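Local structure of transcription regulator (Haloarcula marismortui ATCC 43049, 3CRJ) at residues A[90-101]-A[180-191]. The protein probably binds regulatory DNA as a TetR-family transcription factor, most likely acting as a dimeric repressor. Sequence-based numbering, arbitrary orientation.
Sequences NLLLDELLVKPQ and TEELETARQTAS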
loop_
_atom_site.group_PDB
_atom_site.type_symbol
_atom_site.label_atom_id
_atom_site.label_comp_id
_atom_site.label_asym_id
_atom_site.label_seq_id
_atom_site.Cartn_x
_atom_site.Cartn_y
_atom_site.Cartn_z
ATOM N N ASN A 90 -9.901 -14.168 14.398
ATOM C CA ASN A 90 -9.724 -12.912 15.118
ATOM C C ASN A 90 -8.297 -12.673 15.584
ATOM O O ASN A 90 -7.735 -11.603 15.359
ATOM C CB ASN A 90 -10.719 -12.796 16.273
ATOM C CG ASN A 90 -12.082 -12.369 15.800
ATOM O OD1 ASN A 90 -12.199 -11.461 14.990
ATOM N ND2 ASN A 90 -13.116 -13.027 16.289
ATOM N N LEU A 91 -7.720 -13.686 16.221
ATOM C CA LEU A 91 -6.377 -13.625 16.750
ATOM C C LEU A 91 -5.365 -13.384 15.650
ATOM O O LEU A 91 -4.399 -12.658 15.842
ATOM C CB LEU A 91 -6.075 -14.917 17.491
ATOM C CG LEU A 91 -6.288 -14.917 19.012
ATOM C CD1 LEU A 91 -7.396 -13.974 19.491
ATOM C CD2 LEU A 91 -6.495 -16.360 19.556
ATOM N N LEU A 92 -5.587 -13.980 14.485
ATOM C CA LEU A 92 -4.707 -13.702 13.347
ATOM C C LEU A 92 -4.870 -12.267 12.888
ATOM O O LEU A 92 -3.880 -11.557 12.722
ATOM C CB LEU A 92 -4.956 -14.668 12.200
ATOM C CG LEU A 92 -4.078 -15.905 12.277
ATOM C CD1 LEU A 92 -3.871 -16.346 13.706
ATOM C CD2 LEU A 92 -4.671 -17.021 11.448
ATOM N N LEU A 93 -6.118 -11.835 12.712
ATOM C CA LEU A 93 -6.370 -10.464 12.345
ATOM C C LEU A 93 -5.777 -9.498 13.345
ATOM O O LEU A 93 -5.204 -8.491 12.933
ATOM C CB LEU A 93 -7.854 -10.192 12.164
ATOM C CG LEU A 93 -8.375 -10.941 10.952
ATOM C CD1 LEU A 93 -9.912 -10.879 10.926
ATOM C CD2 LEU A 93 -7.695 -10.407 9.654
ATOM N N ASP A 94 -5.910 -9.790 14.640
ATOM C CA ASP A 94 -5.278 -8.958 15.653
ATOM C C ASP A 94 -3.790 -8.905 15.418
ATOM O O ASP A 94 -3.207 -7.833 15.377
ATOM C CB ASP A 94 -5.546 -9.474 17.038
ATOM C CG ASP A 94 -6.974 -9.306 17.441
ATOM O OD1 ASP A 94 -7.770 -8.719 16.660
ATOM O OD2 ASP A 94 -7.306 -9.794 18.545
ATOM N N GLU A 95 -3.191 -10.064 15.210
ATOM C CA GLU A 95 -1.768 -10.149 14.962
ATOM C C GLU A 95 -1.318 -9.275 13.787
ATOM O O GLU A 95 -0.283 -8.611 13.860
ATOM C CB GLU A 95 -1.371 -11.593 14.741
ATOM C CG GLU A 95 -0.031 -11.899 15.303
ATOM C CD GLU A 95 0.035 -11.690 16.810
ATOM O OE1 GLU A 95 1.020 -11.060 17.269
ATOM O OE2 GLU A 95 -0.896 -12.146 17.530
ATOM N N LEU A 96 -2.104 -9.243 12.727
ATOM C CA LEU A 96 -1.717 -8.521 11.525
ATOM C C LEU A 96 -2.085 -7.037 11.601
ATOM O O LEU A 96 -1.477 -6.210 10.923
ATOM C CB LEU A 96 -2.386 -9.149 10.302
ATOM C CG LEU A 96 -1.978 -10.548 9.854
ATOM C CD1 LEU A 96 -3.180 -11.336 9.355
ATOM C CD2 LEU A 96 -0.927 -10.416 8.789
ATOM N N LEU A 97 -3.069 -6.697 12.430
ATOM C CA LEU A 97 -3.631 -5.336 12.417
ATOM C C LEU A 97 -3.546 -4.558 13.721
ATOM O O LEU A 97 -3.498 -3.350 13.681
ATOM C CB LEU A 97 -5.072 -5.321 11.890
ATOM C CG LEU A 97 -5.384 -4.914 10.447
ATOM C CD1 LEU A 97 -4.166 -4.872 9.567
ATOM C CD2 LEU A 97 -6.445 -5.821 9.864
ATOM N N VAL A 98 -3.530 -5.217 14.873
ATOM C CA VAL A 98 -3.373 -4.470 16.126
ATOM C C VAL A 98 -1.923 -4.384 16.624
ATOM O O VAL A 98 -1.469 -3.310 17.015
ATOM C CB VAL A 98 -4.357 -4.931 17.224
ATOM C CG1 VAL A 98 -5.679 -5.304 16.584
ATOM C CG2 VAL A 98 -3.792 -6.097 18.007
ATOM N N LYS A 99 -1.197 -5.501 16.591
ATOM C CA LYS A 99 0.223 -5.516 16.995
ATOM C C LYS A 99 1.098 -4.454 16.301
ATOM O O LYS A 99 1.895 -3.808 16.987
ATOM C CB LYS A 99 0.862 -6.910 16.811
ATOM C CG LYS A 99 0.159 -8.041 17.552
ATOM C CD LYS A 99 0.239 -7.907 19.095
ATOM C CE LYS A 99 -0.276 -9.169 19.829
ATOM N NZ LYS A 99 -1.531 -9.762 19.279
ATOM N N PRO A 100 0.964 -4.277 14.952
ATOM C CA PRO A 100 1.820 -3.321 14.226
ATOM C C PRO A 100 1.523 -1.848 14.513
ATOM O O PRO A 100 2.209 -0.962 13.953
ATOM C CB PRO A 100 1.550 -3.631 12.748
ATOM C CG PRO A 100 0.846 -4.932 12.744
ATOM C CD PRO A 100 0.059 -4.957 14.015
ATOM N N GLN A 101 0.530 -1.590 15.376
ATOM C CA GLN A 101 0.269 -0.232 15.867
ATOM C C GLN A 101 1.374 0.261 16.808
ATOM O O GLN A 101 1.217 1.330 17.414
ATOM C CB GLN A 101 -1.142 -0.095 16.477
ATOM C CG GLN A 101 -2.260 -0.030 15.402
ATOM C CD GLN A 101 -3.676 -0.329 15.920
ATOM O OE1 GLN A 101 -4.192 0.351 16.807
ATOM N NE2 GLN A 101 -4.320 -1.322 15.326
ATOM N N THR A 180 -1.598 5.773 12.753
ATOM C CA THR A 180 -1.755 4.361 13.086
ATOM C C THR A 180 -3.222 4.040 13.344
ATOM O O THR A 180 -3.586 2.861 13.488
ATOM C CB THR A 180 -0.900 3.928 14.319
ATOM O OG1 THR A 180 -1.448 4.515 15.519
ATOM C CG2 THR A 180 0.574 4.322 14.139
ATOM N N GLU A 181 -4.070 5.071 13.402
ATOM C CA GLU A 181 -5.513 4.813 13.471
ATOM C C GLU A 181 -6.036 4.041 12.249
ATOM O O GLU A 181 -7.047 3.378 12.348
ATOM C CB GLU A 181 -6.313 6.100 13.653
ATOM C CG GLU A 181 -6.375 6.606 15.099
ATOM C CD GLU A 181 -6.502 5.468 16.120
ATOM O OE1 GLU A 181 -5.555 5.334 16.939
ATOM O OE2 GLU A 181 -7.518 4.704 16.097
ATOM N N GLU A 182 -5.331 4.141 11.122
ATOM C CA GLU A 182 -5.684 3.484 9.885
ATOM C C GLU A 182 -5.754 1.965 10.004
ATOM O O GLU A 182 -6.567 1.304 9.334
ATOM C CB GLU A 182 -4.655 3.811 8.815
ATOM C CG GLU A 182 -4.638 5.247 8.412
ATOM C CD GLU A 182 -5.814 5.651 7.558
ATOM O OE1 GLU A 182 -6.136 6.859 7.562
ATOM O OE2 GLU A 182 -6.395 4.791 6.862
ATOM N N LEU A 183 -4.889 1.413 10.845
ATOM C CA LEU A 183 -4.919 0.001 11.101
ATOM C C LEU A 183 -6.106 -0.321 11.994
ATOM O O LEU A 183 -6.724 -1.382 11.857
ATOM C CB LEU A 183 -3.603 -0.453 11.749
ATOM C CG LEU A 183 -2.281 -0.040 11.094
ATOM C CD1 LEU A 183 -1.113 -0.192 12.069
ATOM C CD2 LEU A 183 -2.036 -0.826 9.837
ATOM N N GLU A 184 -6.423 0.582 12.915
ATOM C CA GLU A 184 -7.471 0.308 13.880
ATOM C C GLU A 184 -8.823 0.312 13.152
ATOM O O GLU A 184 -9.663 -0.573 13.395
ATOM C CB GLU A 184 -7.416 1.282 15.057
ATOM C CG GLU A 184 -8.445 1.065 16.172
ATOM C CD GLU A 184 -8.244 -0.252 16.976
ATOM O OE1 GLU A 184 -8.721 -1.339 16.532
ATOM O OE2 GLU A 184 -7.634 -0.183 18.085
ATOM N N THR A 185 -9.015 1.245 12.216
ATOM C CA THR A 185 -10.234 1.215 11.399
ATOM C C THR A 185 -10.247 -0.005 10.467
ATOM O O THR A 185 -11.307 -0.656 10.296
ATOM C CB THR A 185 -10.480 2.489 10.555
ATOM O OG1 THR A 185 -9.789 2.360 9.315
ATOM C CG2 THR A 185 -10.056 3.791 11.276
ATOM N N ALA A 186 -9.100 -0.317 9.863
ATOM C CA ALA A 186 -8.994 -1.514 9.010
ATOM C C ALA A 186 -9.283 -2.814 9.758
ATOM O O ALA A 186 -9.874 -3.736 9.202
ATOM C CB ALA A 186 -7.649 -1.595 8.317
ATOM N N ARG A 187 -8.881 -2.877 11.021
ATOM C CA ARG A 187 -9.229 -4.009 11.856
ATOM C C ARG A 187 -10.727 -4.179 11.870
ATOM O O ARG A 187 -11.205 -5.311 11.766
ATOM C CB ARG A 187 -8.681 -3.836 13.288
ATOM C CG ARG A 187 -8.839 -5.059 14.173
ATOM C CD ARG A 187 -8.432 -6.360 13.419
ATOM N NE ARG A 187 -8.788 -7.587 14.147
ATOM C CZ ARG A 187 -9.945 -8.240 14.030
ATOM N NH1 ARG A 187 -10.898 -7.792 13.210
ATOM N NH2 ARG A 187 -10.158 -9.342 14.744
ATOM N N GLN A 188 -11.468 -3.075 11.982
ATOM C CA GLN A 188 -12.943 -3.106 12.007
ATOM C C GLN A 188 -13.532 -3.475 10.649
ATOM O O GLN A 188 -14.510 -4.257 10.564
ATOM C CB GLN A 188 -13.529 -1.770 12.440
ATOM C CG GLN A 188 -15.038 -1.876 12.606
ATOM C CD GLN A 188 -15.695 -0.595 13.087
ATOM O OE1 GLN A 188 -15.184 0.070 13.982
ATOM N NE2 GLN A 188 -16.834 -0.248 12.496
ATOM N N THR A 189 -12.941 -2.905 9.590
ATOM C CA THR A 189 -13.287 -3.296 8.232
ATOM C C THR A 189 -13.114 -4.813 8.070
ATOM O O THR A 189 -14.065 -5.514 7.669
ATOM C CB THR A 189 -12.424 -2.557 7.238
ATOM O OG1 THR A 189 -12.621 -1.154 7.412
ATOM C CG2 THR A 189 -12.778 -2.946 5.810
ATOM N N ALA A 190 -11.936 -5.328 8.425
ATOM C CA ALA A 190 -11.716 -6.769 8.416
ATOM C C ALA A 190 -12.808 -7.558 9.161
ATOM O O ALA A 190 -13.298 -8.538 8.630
ATOM C CB ALA A 190 -10.335 -7.120 8.955
ATOM N N SER A 191 -13.210 -7.160 10.367
ATOM C CA SER A 191 -14.289 -7.913 11.024
ATOM C C SER A 191 -15.619 -7.802 10.294
ATOM O O SER A 191 -16.260 -8.813 10.038
ATOM C CB SER A 191 -14.470 -7.567 12.508
ATOM O OG SER A 191 -13.809 -8.564 13.272
#
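Arg-187 reaches across to helix 85-97 and grips Asp-94 side-on. Arg-187 NE and Arg-187 NH2 both donate to Asp-94 OD1, NE at 2.9 Å. The carboxylate and guanidinium planes are 44° apart. NE meets OD1 nearly along its C-O axis, whereas NH2 comes from above the carboxylate plane. Arg-187 NH2 also donates to Asn-90 OD1 at 3.0 Å, and this acceptor lies in the guanidinium plane. Leu-93 CB sits over one face of the group, offset toward its rim, 3.4 Å from Arg-187 CZ. The arginine carries its CG anti to the backbone N (chi1 -172°) and bends at chi2, which directs the chain along Leu-97 and Val-98. Val-98 CG1 touches Arg-187 CG.

Leu-97 is a knob among Leu-183, Ala-186, Arg-187 and Ala-190. Arg-187 in turn fills a hole formed by Asn-90, Leu-93, Asp-94 and Leu-97. This knobs-into-holes packing joins two nearly antiparallel helices, whose segments 90-97 and 181-191 run at 159° to each other, in the all-helical C-terminal domain of a TetR-family regulator. Helix 156-176 lies against the same seam, with Ile-167 on Leu-97 and Ala-170 on Leu-183. The side of helix 181-198 carrying Thr-185 and Thr-189 meets the second subunit.

Farther along segment 90-101, Gln-101 CG packs on Leu-183 CD1 at 3.5 Å. Gln-101 NE2 donates to Leu-97 O at 2.7 Å, which fixes the amide beside Glu-184 CB. At the other end, Ser-191 OG accepts from Arg-187 NH1 at 3.0 Å. This bond, one helical turn on, steadies the guanidinium from its own helix.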